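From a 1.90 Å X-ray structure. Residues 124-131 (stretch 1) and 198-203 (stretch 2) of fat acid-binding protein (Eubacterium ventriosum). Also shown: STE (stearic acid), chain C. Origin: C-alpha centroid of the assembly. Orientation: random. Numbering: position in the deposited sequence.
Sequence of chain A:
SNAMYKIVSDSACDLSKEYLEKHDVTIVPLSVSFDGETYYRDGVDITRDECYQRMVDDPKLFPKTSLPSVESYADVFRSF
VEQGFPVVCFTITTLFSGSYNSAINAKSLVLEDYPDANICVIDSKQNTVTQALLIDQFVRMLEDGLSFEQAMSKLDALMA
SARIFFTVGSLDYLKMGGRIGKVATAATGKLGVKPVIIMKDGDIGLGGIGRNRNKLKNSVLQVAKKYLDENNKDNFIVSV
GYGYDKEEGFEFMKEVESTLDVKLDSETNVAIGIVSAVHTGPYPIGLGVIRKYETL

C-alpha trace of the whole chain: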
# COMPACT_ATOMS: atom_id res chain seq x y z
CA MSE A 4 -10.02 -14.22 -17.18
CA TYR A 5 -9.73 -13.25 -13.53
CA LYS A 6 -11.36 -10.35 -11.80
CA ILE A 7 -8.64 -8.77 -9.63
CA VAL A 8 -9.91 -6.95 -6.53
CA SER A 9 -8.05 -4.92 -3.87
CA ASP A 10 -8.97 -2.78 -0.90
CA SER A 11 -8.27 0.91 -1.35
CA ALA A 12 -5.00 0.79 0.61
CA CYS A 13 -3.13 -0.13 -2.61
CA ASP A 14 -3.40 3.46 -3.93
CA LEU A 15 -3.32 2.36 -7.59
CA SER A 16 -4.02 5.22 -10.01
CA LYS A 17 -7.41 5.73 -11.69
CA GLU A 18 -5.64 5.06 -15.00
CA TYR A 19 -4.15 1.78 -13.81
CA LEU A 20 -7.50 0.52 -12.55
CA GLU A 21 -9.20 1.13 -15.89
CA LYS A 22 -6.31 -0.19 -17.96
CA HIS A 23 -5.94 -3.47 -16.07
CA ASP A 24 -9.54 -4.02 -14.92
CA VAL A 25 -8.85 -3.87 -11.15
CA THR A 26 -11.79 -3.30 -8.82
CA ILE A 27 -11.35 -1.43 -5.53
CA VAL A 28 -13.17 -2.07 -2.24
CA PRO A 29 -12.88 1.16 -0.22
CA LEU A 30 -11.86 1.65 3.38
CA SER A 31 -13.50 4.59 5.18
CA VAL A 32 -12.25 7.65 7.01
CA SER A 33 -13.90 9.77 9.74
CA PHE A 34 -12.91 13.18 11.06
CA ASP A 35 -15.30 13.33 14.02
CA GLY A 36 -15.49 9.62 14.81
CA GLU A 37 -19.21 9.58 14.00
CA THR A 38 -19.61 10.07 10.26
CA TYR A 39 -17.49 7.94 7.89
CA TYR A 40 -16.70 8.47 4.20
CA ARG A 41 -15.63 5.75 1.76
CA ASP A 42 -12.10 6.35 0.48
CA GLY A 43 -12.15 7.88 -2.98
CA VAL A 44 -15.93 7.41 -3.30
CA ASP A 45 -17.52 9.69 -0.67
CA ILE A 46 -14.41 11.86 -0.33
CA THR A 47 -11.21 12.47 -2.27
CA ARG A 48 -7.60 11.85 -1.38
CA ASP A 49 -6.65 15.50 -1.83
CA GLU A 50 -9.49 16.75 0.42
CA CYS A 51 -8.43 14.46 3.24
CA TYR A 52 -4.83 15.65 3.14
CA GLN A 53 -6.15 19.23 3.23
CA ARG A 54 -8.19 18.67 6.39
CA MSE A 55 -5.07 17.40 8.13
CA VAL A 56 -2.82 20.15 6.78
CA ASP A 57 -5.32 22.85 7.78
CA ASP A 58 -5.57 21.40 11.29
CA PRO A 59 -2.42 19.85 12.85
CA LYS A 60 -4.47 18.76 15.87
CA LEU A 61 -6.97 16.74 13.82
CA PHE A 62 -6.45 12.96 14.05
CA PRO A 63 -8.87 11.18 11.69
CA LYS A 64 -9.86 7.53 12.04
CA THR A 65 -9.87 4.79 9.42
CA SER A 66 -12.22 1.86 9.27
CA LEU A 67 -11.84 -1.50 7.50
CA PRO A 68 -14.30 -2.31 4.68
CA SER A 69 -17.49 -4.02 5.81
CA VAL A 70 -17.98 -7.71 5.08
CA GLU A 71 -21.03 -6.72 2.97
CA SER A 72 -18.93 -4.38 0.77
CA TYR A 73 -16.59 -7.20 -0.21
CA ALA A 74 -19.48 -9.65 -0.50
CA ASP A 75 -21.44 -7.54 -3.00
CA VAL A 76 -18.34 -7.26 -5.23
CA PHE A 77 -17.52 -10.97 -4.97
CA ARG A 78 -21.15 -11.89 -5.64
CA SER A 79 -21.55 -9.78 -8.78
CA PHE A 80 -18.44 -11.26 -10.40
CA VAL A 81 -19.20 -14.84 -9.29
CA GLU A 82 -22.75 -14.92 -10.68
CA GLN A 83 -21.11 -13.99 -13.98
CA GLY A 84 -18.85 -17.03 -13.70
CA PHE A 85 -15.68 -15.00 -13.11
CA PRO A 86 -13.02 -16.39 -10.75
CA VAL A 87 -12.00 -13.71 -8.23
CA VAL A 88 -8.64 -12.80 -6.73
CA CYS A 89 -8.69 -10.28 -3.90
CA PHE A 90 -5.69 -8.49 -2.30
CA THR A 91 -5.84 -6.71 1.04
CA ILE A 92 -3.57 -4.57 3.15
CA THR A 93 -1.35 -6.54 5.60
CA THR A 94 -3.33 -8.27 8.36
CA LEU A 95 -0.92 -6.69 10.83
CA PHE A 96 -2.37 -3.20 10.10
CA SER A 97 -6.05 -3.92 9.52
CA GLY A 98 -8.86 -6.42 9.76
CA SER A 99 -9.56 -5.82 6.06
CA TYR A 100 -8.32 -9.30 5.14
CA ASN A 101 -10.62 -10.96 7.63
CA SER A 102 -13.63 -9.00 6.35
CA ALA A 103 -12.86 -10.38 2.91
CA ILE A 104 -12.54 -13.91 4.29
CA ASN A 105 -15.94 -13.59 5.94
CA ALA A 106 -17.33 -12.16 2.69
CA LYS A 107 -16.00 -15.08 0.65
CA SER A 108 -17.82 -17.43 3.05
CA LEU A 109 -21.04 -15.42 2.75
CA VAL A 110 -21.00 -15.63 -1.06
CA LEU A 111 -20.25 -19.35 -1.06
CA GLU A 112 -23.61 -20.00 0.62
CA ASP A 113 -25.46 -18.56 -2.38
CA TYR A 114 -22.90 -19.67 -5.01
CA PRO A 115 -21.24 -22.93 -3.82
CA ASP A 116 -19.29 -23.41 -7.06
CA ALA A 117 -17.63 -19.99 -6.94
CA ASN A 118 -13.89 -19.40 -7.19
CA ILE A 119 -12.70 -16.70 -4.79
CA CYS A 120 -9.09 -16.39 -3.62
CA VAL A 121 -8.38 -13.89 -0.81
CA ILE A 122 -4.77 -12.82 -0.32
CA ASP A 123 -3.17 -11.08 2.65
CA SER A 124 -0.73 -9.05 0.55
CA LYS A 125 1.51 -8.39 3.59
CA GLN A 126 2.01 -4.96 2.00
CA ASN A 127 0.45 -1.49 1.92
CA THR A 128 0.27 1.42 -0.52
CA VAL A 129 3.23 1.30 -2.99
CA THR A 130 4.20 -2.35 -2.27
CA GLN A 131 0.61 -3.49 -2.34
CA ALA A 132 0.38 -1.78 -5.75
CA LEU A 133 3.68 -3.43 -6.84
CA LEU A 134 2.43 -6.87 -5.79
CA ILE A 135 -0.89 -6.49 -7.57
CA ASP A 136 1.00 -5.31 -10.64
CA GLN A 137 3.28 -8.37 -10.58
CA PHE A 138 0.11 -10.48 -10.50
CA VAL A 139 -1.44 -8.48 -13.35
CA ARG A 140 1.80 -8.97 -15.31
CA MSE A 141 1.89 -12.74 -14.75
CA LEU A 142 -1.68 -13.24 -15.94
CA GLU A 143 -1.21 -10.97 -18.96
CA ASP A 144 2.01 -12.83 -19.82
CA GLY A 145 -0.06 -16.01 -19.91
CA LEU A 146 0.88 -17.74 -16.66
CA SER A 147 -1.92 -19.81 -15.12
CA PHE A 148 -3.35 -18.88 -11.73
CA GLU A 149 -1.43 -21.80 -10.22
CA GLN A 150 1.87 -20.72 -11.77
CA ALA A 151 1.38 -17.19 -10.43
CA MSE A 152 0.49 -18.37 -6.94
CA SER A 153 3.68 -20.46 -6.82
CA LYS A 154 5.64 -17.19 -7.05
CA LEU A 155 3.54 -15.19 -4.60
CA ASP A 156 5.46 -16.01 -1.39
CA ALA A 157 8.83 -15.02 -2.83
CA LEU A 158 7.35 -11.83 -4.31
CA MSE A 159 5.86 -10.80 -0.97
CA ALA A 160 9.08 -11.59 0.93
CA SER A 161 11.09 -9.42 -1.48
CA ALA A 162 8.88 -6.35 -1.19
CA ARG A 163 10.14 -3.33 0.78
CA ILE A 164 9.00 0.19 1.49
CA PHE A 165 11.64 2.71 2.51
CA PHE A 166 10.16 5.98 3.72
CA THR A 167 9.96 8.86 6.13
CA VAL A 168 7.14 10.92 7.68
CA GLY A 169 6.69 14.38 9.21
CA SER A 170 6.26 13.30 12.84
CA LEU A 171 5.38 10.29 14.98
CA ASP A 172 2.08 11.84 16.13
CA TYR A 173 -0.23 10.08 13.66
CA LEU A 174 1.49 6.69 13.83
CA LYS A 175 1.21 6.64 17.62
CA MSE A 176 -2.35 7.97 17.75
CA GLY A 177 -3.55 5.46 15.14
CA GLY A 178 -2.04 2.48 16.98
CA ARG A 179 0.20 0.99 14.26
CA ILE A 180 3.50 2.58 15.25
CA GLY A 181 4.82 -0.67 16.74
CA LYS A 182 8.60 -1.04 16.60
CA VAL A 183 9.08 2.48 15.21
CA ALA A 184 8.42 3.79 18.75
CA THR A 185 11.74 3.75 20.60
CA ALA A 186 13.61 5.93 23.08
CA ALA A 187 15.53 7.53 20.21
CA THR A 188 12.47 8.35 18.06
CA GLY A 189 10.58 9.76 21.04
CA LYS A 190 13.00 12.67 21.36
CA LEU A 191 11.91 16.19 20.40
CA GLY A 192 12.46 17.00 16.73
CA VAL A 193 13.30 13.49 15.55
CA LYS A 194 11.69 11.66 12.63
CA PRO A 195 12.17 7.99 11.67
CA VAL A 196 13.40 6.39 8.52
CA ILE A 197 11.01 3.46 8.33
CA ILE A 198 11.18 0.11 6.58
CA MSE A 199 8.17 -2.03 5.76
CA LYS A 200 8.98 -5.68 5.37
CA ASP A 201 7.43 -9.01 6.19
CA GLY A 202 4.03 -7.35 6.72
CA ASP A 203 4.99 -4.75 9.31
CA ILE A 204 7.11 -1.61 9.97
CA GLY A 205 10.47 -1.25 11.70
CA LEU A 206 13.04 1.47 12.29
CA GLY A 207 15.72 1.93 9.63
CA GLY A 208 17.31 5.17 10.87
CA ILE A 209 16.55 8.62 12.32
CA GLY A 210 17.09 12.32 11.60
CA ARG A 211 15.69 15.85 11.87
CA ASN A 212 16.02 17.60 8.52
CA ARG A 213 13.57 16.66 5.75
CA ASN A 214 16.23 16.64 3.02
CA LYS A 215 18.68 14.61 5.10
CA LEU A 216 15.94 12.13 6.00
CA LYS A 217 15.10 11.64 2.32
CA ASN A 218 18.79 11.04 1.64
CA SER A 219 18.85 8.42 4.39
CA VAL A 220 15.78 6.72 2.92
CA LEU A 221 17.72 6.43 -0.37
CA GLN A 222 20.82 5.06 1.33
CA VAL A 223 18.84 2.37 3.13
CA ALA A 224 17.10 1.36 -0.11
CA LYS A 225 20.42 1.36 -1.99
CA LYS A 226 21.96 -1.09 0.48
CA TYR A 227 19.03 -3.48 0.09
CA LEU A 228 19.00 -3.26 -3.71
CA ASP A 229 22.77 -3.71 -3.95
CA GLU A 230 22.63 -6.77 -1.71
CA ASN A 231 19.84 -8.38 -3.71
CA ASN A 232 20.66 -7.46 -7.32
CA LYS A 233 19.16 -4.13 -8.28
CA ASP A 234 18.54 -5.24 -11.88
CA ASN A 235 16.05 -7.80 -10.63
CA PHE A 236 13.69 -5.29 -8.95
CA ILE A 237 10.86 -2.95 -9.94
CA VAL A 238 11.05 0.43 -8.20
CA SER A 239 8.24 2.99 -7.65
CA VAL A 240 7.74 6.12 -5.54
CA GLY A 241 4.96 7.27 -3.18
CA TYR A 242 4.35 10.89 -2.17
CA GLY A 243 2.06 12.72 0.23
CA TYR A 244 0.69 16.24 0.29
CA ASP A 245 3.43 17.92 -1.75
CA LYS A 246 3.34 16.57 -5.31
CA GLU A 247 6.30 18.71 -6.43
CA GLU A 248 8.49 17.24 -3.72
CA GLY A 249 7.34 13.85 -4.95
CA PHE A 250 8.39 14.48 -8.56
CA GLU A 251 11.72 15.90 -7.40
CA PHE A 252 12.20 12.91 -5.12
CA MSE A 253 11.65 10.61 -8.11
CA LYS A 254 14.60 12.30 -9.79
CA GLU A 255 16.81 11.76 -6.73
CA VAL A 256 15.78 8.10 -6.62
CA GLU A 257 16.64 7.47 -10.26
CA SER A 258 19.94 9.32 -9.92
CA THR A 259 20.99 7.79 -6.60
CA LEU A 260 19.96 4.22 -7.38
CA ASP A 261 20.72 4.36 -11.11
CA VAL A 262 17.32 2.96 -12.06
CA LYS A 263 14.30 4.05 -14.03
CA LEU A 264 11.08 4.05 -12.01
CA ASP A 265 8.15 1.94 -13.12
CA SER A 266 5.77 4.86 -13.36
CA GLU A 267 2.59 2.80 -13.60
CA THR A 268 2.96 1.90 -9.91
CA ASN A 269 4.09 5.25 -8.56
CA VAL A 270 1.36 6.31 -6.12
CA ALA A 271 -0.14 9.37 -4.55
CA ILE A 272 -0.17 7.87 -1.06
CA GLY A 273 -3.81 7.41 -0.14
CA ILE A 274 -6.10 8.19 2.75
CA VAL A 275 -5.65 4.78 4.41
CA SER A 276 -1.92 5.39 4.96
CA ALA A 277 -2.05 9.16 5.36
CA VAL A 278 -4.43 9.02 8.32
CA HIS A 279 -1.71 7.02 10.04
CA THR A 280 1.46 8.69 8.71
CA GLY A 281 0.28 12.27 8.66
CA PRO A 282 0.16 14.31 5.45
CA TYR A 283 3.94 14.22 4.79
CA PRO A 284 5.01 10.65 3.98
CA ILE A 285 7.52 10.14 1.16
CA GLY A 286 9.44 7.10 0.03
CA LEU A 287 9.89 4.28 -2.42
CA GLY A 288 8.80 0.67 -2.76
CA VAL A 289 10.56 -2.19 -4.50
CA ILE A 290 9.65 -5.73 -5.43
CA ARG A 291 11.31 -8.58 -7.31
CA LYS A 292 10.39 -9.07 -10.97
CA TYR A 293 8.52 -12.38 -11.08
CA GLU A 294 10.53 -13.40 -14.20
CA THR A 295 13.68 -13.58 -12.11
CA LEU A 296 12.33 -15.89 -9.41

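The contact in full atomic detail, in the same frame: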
# COMPACT_ATOMS: atom_id res chain seq x y z
N SER A 124 -1.89 -9.48 1.34
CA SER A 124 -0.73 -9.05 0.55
C SER A 124 0.56 -8.94 1.37
O SER A 124 1.66 -9.03 0.81
CB SER A 124 -1.00 -7.71 -0.14
OG SER A 124 -0.85 -6.62 0.76
N LYS A 125 0.42 -8.72 2.67
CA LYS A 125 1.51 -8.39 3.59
C LYS A 125 2.16 -7.05 3.24
O LYS A 125 3.25 -6.74 3.73
CB LYS A 125 2.59 -9.51 3.63
CG LYS A 125 2.01 -10.89 3.91
CD LYS A 125 3.09 -11.94 4.15
CE LYS A 125 3.83 -11.70 5.46
NZ LYS A 125 4.80 -12.80 5.78
N GLN A 126 1.49 -6.26 2.41
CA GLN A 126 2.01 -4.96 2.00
C GLN A 126 1.03 -3.83 2.33
O GLN A 126 0.01 -4.03 3.02
CB GLN A 126 2.23 -4.96 0.48
CG GLN A 126 2.85 -6.24 -0.08
CD GLN A 126 4.21 -6.59 0.54
OE1 GLN A 126 5.00 -5.72 0.89
NE2 GLN A 126 4.48 -7.90 0.66
N ASN A 127 1.33 -2.65 1.81
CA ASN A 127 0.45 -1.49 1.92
C ASN A 127 0.87 -0.54 0.82
O ASN A 127 2.01 -0.62 0.32
CB ASN A 127 0.62 -0.82 3.29
CG ASN A 127 -0.30 0.36 3.50
OD1 ASN A 127 -1.34 0.49 2.83
ND2 ASN A 127 0.07 1.24 4.44
N THR A 128 -0.03 0.36 0.45
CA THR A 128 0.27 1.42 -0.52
C THR A 128 1.22 0.93 -1.64
O THR A 128 0.90 -0.05 -2.33
CB THR A 128 0.70 2.77 0.19
OG1 THR A 128 0.96 3.79 -0.79
CG2 THR A 128 1.92 2.59 1.14
N VAL A 129 2.36 1.60 -1.83
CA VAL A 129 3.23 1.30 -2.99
C VAL A 129 3.55 -0.21 -3.18
O VAL A 129 3.55 -0.69 -4.31
CB VAL A 129 4.52 2.19 -3.02
CG1 VAL A 129 5.45 1.85 -1.84
CG2 VAL A 129 5.27 2.06 -4.38
N THR A 130 3.83 -0.95 -2.10
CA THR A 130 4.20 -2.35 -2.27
C THR A 130 2.98 -3.22 -2.50
O THR A 130 3.07 -4.27 -3.07
CB THR A 130 5.04 -2.94 -1.11
OG1 THR A 130 4.55 -2.46 0.14
CG2 THR A 130 6.56 -2.58 -1.26
N GLN A 131 1.81 -2.79 -2.01
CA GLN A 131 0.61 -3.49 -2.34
C GLN A 131 0.33 -3.27 -3.83
O GLN A 131 -0.04 -4.21 -4.53
CB GLN A 131 -0.58 -3.00 -1.49
CG GLN A 131 -1.81 -3.89 -1.59
CD GLN A 131 -2.88 -3.42 -0.61
OE1 GLN A 131 -2.56 -2.75 0.38
NE2 GLN A 131 -4.14 -3.76 -0.87
N ILE A 198 11.15 1.16 7.56
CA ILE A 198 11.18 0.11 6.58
C ILE A 198 9.97 -0.78 6.78
O ILE A 198 9.72 -1.23 7.89
CB ILE A 198 12.44 -0.80 6.73
CG1 ILE A 198 13.71 0.03 6.60
CG2 ILE A 198 12.39 -1.93 5.70
CD1 ILE A 198 15.00 -0.76 6.87
N MSE A 199 9.22 -1.02 5.70
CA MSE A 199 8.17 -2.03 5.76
C MSE A 199 8.65 -3.32 5.14
O MSE A 199 9.08 -3.34 3.98
CB MSE A 199 6.89 -1.57 5.05
CG MSE A 199 5.80 -2.62 5.16
SE MSE A 199 4.05 -2.07 4.44
CE MSE A 199 3.03 -3.59 5.18
N LYS A 200 8.60 -4.40 5.91
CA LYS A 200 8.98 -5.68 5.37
C LYS A 200 8.31 -6.76 6.17
O LYS A 200 8.03 -6.58 7.38
CB LYS A 200 10.50 -5.86 5.40
CG LYS A 200 11.07 -6.29 6.74
CD LYS A 200 12.59 -6.56 6.60
CE LYS A 200 13.22 -7.01 7.91
NZ LYS A 200 14.70 -7.29 7.77
N ASP A 201 8.03 -7.87 5.51
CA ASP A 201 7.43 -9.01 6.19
C ASP A 201 6.09 -8.63 6.84
O ASP A 201 5.73 -9.18 7.88
CB ASP A 201 8.38 -9.51 7.28
CG ASP A 201 8.58 -10.99 7.23
OD1 ASP A 201 7.95 -11.69 8.04
OD2 ASP A 201 9.36 -11.45 6.36
N GLY A 202 5.38 -7.68 6.24
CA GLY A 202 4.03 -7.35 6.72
C GLY A 202 3.90 -6.29 7.79
O GLY A 202 2.77 -5.97 8.22
N ASP A 203 5.02 -5.71 8.22
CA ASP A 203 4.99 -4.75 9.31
C ASP A 203 6.07 -3.67 9.14
O ASP A 203 6.90 -3.76 8.24
CB ASP A 203 5.20 -5.50 10.64
CG ASP A 203 4.59 -4.79 11.84
OD1 ASP A 203 4.22 -3.59 11.74
OD2 ASP A 203 4.46 -5.43 12.91
C1 STE C . -8.22 0.12 9.24
O1 STE C . -8.50 -1.03 9.31
O2 STE C . -8.74 0.90 9.98
C2 STE C . -7.04 0.57 8.35
C3 STE C . -5.76 0.77 9.21
C4 STE C . -4.61 1.32 8.33
C5 STE C . -3.26 1.29 9.09
C6 STE C . -2.15 1.90 8.20
C7 STE C . -0.81 1.98 8.97
C8 STE C . 0.29 2.45 7.99
C9 STE C . 1.66 2.58 8.70
C10 STE C . 2.70 3.14 7.68
C11 STE C . 3.11 2.01 6.74
C12 STE C . 3.04 2.34 5.23
C13 STE C . 3.15 3.84 4.89
C14 STE C . 4.16 3.95 3.72
C15 STE C . 4.06 5.33 3.03
C16 STE C . 5.32 5.53 2.14
C17 STE C . 5.07 4.92 0.75
C18 STE C . 6.24 5.25 -0.21
O HOH W 1 6.05 -6.13 3.90
O HOH W 2 4.75 -11.59 8.79
O HOH W 3 6.82 -3.76 1.89

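Two segments of a chain can be joined without a single direct hydrogen bond between them, provided that close packing and bound water do the work; the contact between residues 124-131 and 198-203 is a compact example, burying 252 Å² in all. Ser124 does not touch the second stretch, but it shapes the first: its OG accepts a hydrogen bond from Gln126 N (2.9 Å), and its carbonyl O accepts one from Gln126 NE2 (3.0 Å).

Lys125 gives up more surface to the contact than any other residue of stretch 1. Its carbonyl O lies 3.1 Å from Gly202 CA, in a CA-H...O contact. The neighbouring Gly202 N, 3.4 Å from Lys125 O, is at a poor angle for a direct bond, and water 1 bridges instead: it accepts from Gly202 N (2.9 Å) and its O lies 2.9 Å from Lys125 O, to which it can donate, though other acceptors compete for its protons. Gly202 sits in the type I' turn from Lys200 to Asp203, with backbone angles that by themselves call for glycine; an ideal CB would also lie only 3.6 Å from Lys125 CE. The lysine side chain runs past this turn, its methylenes packing on the backbone while NZ stays 4.0 Å from Asp201 OD1, too far for a salt bridge. Water 2 accepts a weak bond from Lys125 NZ (3.2 Å) and donates to Asp201 O (2.8 Å).

Further along, the extended selenomethionine Met199 reaches across from its strand. Its CE packs 3.5 Å from both Lys125 O and Gln126 C; a long, unbranched, apolar side chain suits this buried place. Water 3 is placed to donate to Gln126 OE1 (2.9 Å) and to Met199 O (3.1 Å), although it has more acceptors in reach than protons. Asn127 CB lies 3.8 Å from Met199 SE, and its amide turns to the ligand, ND2 lying 3.3 Å from stearic acid C12. Thr130 also approaches the selenium, its OG1 4.3 Å from Met199 SE.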